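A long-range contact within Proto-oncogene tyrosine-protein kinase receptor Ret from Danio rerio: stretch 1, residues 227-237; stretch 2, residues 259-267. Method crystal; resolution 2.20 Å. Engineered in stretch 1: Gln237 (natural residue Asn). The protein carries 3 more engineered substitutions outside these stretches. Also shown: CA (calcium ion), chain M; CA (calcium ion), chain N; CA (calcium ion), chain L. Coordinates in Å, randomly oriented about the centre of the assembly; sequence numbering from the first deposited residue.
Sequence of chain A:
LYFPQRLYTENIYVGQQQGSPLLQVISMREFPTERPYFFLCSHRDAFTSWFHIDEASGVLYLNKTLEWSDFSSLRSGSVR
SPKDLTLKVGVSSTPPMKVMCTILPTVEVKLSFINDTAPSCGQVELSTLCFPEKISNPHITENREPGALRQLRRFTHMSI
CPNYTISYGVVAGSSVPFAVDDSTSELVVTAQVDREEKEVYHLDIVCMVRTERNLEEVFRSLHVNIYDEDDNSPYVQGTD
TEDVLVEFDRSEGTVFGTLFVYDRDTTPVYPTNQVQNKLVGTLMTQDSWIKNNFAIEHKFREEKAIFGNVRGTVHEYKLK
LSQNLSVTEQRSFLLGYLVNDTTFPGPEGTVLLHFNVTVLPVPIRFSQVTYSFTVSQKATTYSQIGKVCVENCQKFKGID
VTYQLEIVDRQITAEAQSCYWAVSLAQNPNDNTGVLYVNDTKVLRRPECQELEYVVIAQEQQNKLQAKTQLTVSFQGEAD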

# COMPACT_ATOMS: atom_id res chain seq x y z
N TYR A 227 32.94 -11.71 15.27
CA TYR A 227 32.32 -10.42 14.99
C TYR A 227 32.61 -9.97 13.57
O TYR A 227 33.65 -10.26 12.99
CB TYR A 227 32.80 -9.35 15.97
CG TYR A 227 32.23 -9.50 17.35
CD1 TYR A 227 31.35 -10.54 17.67
CD2 TYR A 227 32.55 -8.60 18.34
CE1 TYR A 227 30.82 -10.67 18.96
CE2 TYR A 227 32.03 -8.71 19.61
CZ TYR A 227 31.19 -9.74 19.92
OH TYR A 227 30.72 -9.83 21.21
N ASP A 228 31.66 -9.23 13.02
CA ASP A 228 31.64 -8.85 11.62
C ASP A 228 32.30 -7.50 11.45
O ASP A 228 32.22 -6.63 12.32
CB ASP A 228 30.19 -8.79 11.12
CG ASP A 228 30.09 -8.59 9.65
OD1 ASP A 228 30.57 -9.46 8.91
OD2 ASP A 228 29.50 -7.59 9.21
N GLU A 229 32.93 -7.31 10.30
CA GLU A 229 33.32 -5.97 9.89
C GLU A 229 32.80 -5.73 8.49
O GLU A 229 32.34 -6.65 7.81
CB GLU A 229 34.84 -5.78 9.98
CG GLU A 229 35.60 -6.40 8.88
CD GLU A 229 37.09 -6.04 8.96
OE1 GLU A 229 37.47 -5.38 9.95
OE2 GLU A 229 37.86 -6.40 8.04
N ASP A 230 32.84 -4.48 8.05
CA ASP A 230 32.28 -4.07 6.77
C ASP A 230 33.34 -4.38 5.71
O ASP A 230 34.24 -3.58 5.45
CB ASP A 230 31.87 -2.60 6.80
CG ASP A 230 31.26 -2.09 5.47
OD1 ASP A 230 31.03 -2.88 4.53
OD2 ASP A 230 31.01 -0.88 5.40
N ASP A 231 33.25 -5.57 5.12
CA ASP A 231 34.25 -5.99 4.14
C ASP A 231 33.59 -6.53 2.87
O ASP A 231 34.22 -7.28 2.13
CB ASP A 231 35.22 -7.03 4.75
CG ASP A 231 34.52 -8.37 5.11
OD1 ASP A 231 33.29 -8.50 4.97
OD2 ASP A 231 35.24 -9.30 5.53
N ASN A 232 32.33 -6.16 2.63
CA ASN A 232 31.63 -6.53 1.41
C ASN A 232 30.91 -5.31 0.87
O ASN A 232 30.23 -4.61 1.61
CB ASN A 232 30.64 -7.67 1.67
CG ASN A 232 31.33 -8.98 2.00
OD1 ASN A 232 31.65 -9.77 1.11
ND2 ASN A 232 31.57 -9.22 3.29
N SER A 233 31.08 -5.06 -0.44
CA SER A 233 30.39 -3.92 -1.01
C SER A 233 28.97 -4.28 -1.41
O SER A 233 28.67 -5.44 -1.71
CB SER A 233 31.13 -3.41 -2.24
OG SER A 233 31.37 -4.46 -3.14
N PRO A 234 28.08 -3.29 -1.39
CA PRO A 234 26.71 -3.53 -1.84
C PRO A 234 26.64 -3.80 -3.33
O PRO A 234 27.52 -3.41 -4.09
CB PRO A 234 26.00 -2.23 -1.47
CG PRO A 234 27.10 -1.21 -1.49
CD PRO A 234 28.29 -1.91 -0.94
N TYR A 235 25.58 -4.49 -3.74
CA TYR A 235 25.42 -4.85 -5.15
C TYR A 235 23.93 -5.05 -5.45
O TYR A 235 23.11 -5.33 -4.56
CB TYR A 235 26.19 -6.12 -5.51
CG TYR A 235 25.72 -7.38 -4.76
CD1 TYR A 235 26.23 -7.69 -3.51
CD2 TYR A 235 24.77 -8.24 -5.31
CE1 TYR A 235 25.81 -8.84 -2.81
CE2 TYR A 235 24.34 -9.39 -4.62
CZ TYR A 235 24.86 -9.68 -3.37
OH TYR A 235 24.45 -10.80 -2.69
N VAL A 236 23.61 -4.93 -6.71
CA VAL A 236 22.26 -5.20 -7.17
C VAL A 236 22.23 -6.57 -7.80
O VAL A 236 23.25 -7.09 -8.28
CB VAL A 236 21.76 -4.13 -8.17
CG1 VAL A 236 21.53 -2.83 -7.43
CG2 VAL A 236 22.79 -3.94 -9.25
N GLN A 237 21.07 -7.19 -7.76
CA GLN A 237 20.84 -8.47 -8.40
C GLN A 237 19.97 -8.19 -9.62
O GLN A 237 18.82 -7.76 -9.48
CB GLN A 237 20.19 -9.45 -7.43
CG GLN A 237 20.19 -10.88 -7.93
CD GLN A 237 20.25 -11.88 -6.80
OE1 GLN A 237 20.29 -11.50 -5.62
NE2 GLN A 237 20.26 -13.17 -7.13
N LEU A 259 13.79 -0.68 -5.72
CA LEU A 259 15.06 -1.30 -6.06
C LEU A 259 15.69 -1.89 -4.80
O LEU A 259 15.70 -1.27 -3.73
CB LEU A 259 16.01 -0.30 -6.72
CG LEU A 259 15.74 0.07 -8.19
CD1 LEU A 259 16.70 1.15 -8.67
CD2 LEU A 259 15.83 -1.15 -9.09
N PHE A 260 16.22 -3.10 -4.94
CA PHE A 260 16.81 -3.86 -3.85
C PHE A 260 18.32 -3.86 -4.00
O PHE A 260 18.84 -4.11 -5.09
CB PHE A 260 16.29 -5.31 -3.84
CG PHE A 260 14.84 -5.42 -3.49
CD1 PHE A 260 14.44 -5.41 -2.16
CD2 PHE A 260 13.88 -5.50 -4.48
CE1 PHE A 260 13.09 -5.50 -1.83
CE2 PHE A 260 12.54 -5.58 -4.16
CZ PHE A 260 12.14 -5.59 -2.83
N VAL A 261 19.02 -3.58 -2.90
CA VAL A 261 20.47 -3.62 -2.84
C VAL A 261 20.85 -4.58 -1.73
O VAL A 261 20.22 -4.57 -0.66
CB VAL A 261 21.07 -2.21 -2.61
CG1 VAL A 261 22.52 -2.31 -2.15
CG2 VAL A 261 20.92 -1.38 -3.89
N TYR A 262 21.84 -5.42 -1.97
CA TYR A 262 22.23 -6.46 -1.05
C TYR A 262 23.65 -6.23 -0.55
O TYR A 262 24.50 -5.72 -1.27
CB TYR A 262 22.12 -7.85 -1.69
CG TYR A 262 20.75 -8.11 -2.28
CD1 TYR A 262 20.44 -7.71 -3.58
CD2 TYR A 262 19.76 -8.74 -1.53
CE1 TYR A 262 19.18 -7.94 -4.12
CE2 TYR A 262 18.51 -8.96 -2.05
CZ TYR A 262 18.21 -8.57 -3.34
OH TYR A 262 16.94 -8.82 -3.83
N ASP A 263 23.88 -6.62 0.70
CA ASP A 263 25.20 -6.49 1.31
C ASP A 263 25.40 -7.68 2.23
O ASP A 263 24.59 -7.92 3.13
CB ASP A 263 25.31 -5.16 2.08
CG ASP A 263 26.74 -4.79 2.45
OD1 ASP A 263 27.47 -5.65 2.96
OD2 ASP A 263 27.13 -3.63 2.24
N ARG A 264 26.47 -8.45 2.00
CA ARG A 264 26.68 -9.66 2.79
C ARG A 264 27.03 -9.37 4.24
O ARG A 264 26.89 -10.27 5.08
CB ARG A 264 27.76 -10.52 2.14
CG ARG A 264 27.34 -11.01 0.77
CD ARG A 264 28.31 -12.02 0.18
NE ARG A 264 27.82 -12.47 -1.13
CZ ARG A 264 26.94 -13.44 -1.33
NH1 ARG A 264 26.43 -14.13 -0.32
NH2 ARG A 264 26.55 -13.71 -2.58
N ASP A 265 27.48 -8.16 4.55
CA ASP A 265 27.76 -7.77 5.92
C ASP A 265 26.47 -7.57 6.72
O ASP A 265 25.41 -7.24 6.17
CB ASP A 265 28.59 -6.49 5.96
CG ASP A 265 29.91 -6.64 5.24
OD1 ASP A 265 30.56 -7.69 5.40
OD2 ASP A 265 30.31 -5.71 4.49
N THR A 266 26.56 -7.76 8.03
CA THR A 266 25.46 -7.53 8.95
C THR A 266 25.38 -6.07 9.35
O THR A 266 26.34 -5.30 9.22
CB THR A 266 25.62 -8.38 10.23
OG1 THR A 266 26.67 -7.83 11.03
CG2 THR A 266 25.96 -9.82 9.88
N THR A 267 24.22 -5.69 9.86
CA THR A 267 23.87 -4.35 10.27
C THR A 267 22.97 -4.49 11.49
O THR A 267 22.11 -5.38 11.52
CB THR A 267 23.11 -3.57 9.19
OG1 THR A 267 23.84 -3.58 7.96
CG2 THR A 267 22.92 -2.12 9.65
CA CA M . 31.91 -8.87 6.97
CA CA N . 29.20 -3.85 3.48
CA CA L . 34.54 -11.46 5.66
O HOH W 1 28.08 -8.05 -0.48
O HOH W 2 18.71 -6.19 -7.00
O HOH W 3 34.36 -11.56 3.33
O HOH W 4 36.83 -11.87 5.76

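What forms the apolar centre of the contact? Pro234 lays its ring against Val261, with Pro234 CB 3.5 Å from Val261 CG1, while Val236 CG1 lies 3.9 Å from Val261 CG2. Val261 is buried, and its branched side chain meets both neighbours. The aromatic residues Tyr235 and Tyr262 share the other face of the sheet: Tyr262 CB sits over the Tyr235 ring, 3.7 Å from Tyr235 CZ, and the two rings lie obliquely, their planes 33° apart.

How does the backbone fix this register? Tyr235 and Tyr262 form an antiparallel pair with two hydrogen bonds, Tyr235 N to Tyr262 O at 3.0 Å and Tyr262 N to Tyr235 O at 2.9 Å. Beyond the pair, water 2 accepts from Gln237 N (2.7 Å) and donates to Phe260 O (2.8 Å), bridging backbones that no longer bond directly at this point. The engineered Gln237 rests its CB 3.8 Å from Tyr262 CE1.

What joins the loops, where acidic side chains crowd together? Calcium does. The chain N ion is held by Asp230 OD1 (2.3 Å), Asn232 O (2.3 Å), both carboxylate oxygens of Asp263, and Asp265 OD2 (2.4 Å). The chain M ion takes Asp228 OD1, Glu229 O and Asp231 OD1 from one stretch and Asp265 OD1 (2.4 Å) from the other. Buried Asp265 thus spans two ions, and the charge of the chain N ion, which both bind, lets Asp230 OD1 approach Asp265 OD2 to 2.9 Å without a hydrogen bond.

Which hydrogen bonds complete the polar edge? Asp265 also accepts from Asn232, whose N reaches Asp265 OD2 and whose ND2 reaches Asp265 OD1, each at 2.8 Å; an amide side chain suits this place because it donates without adding negative charge. Farther along, Thr266 N donates to Asp228 OD2 at 3.2 Å, while Asp228 OD1 binds the chain M calcium.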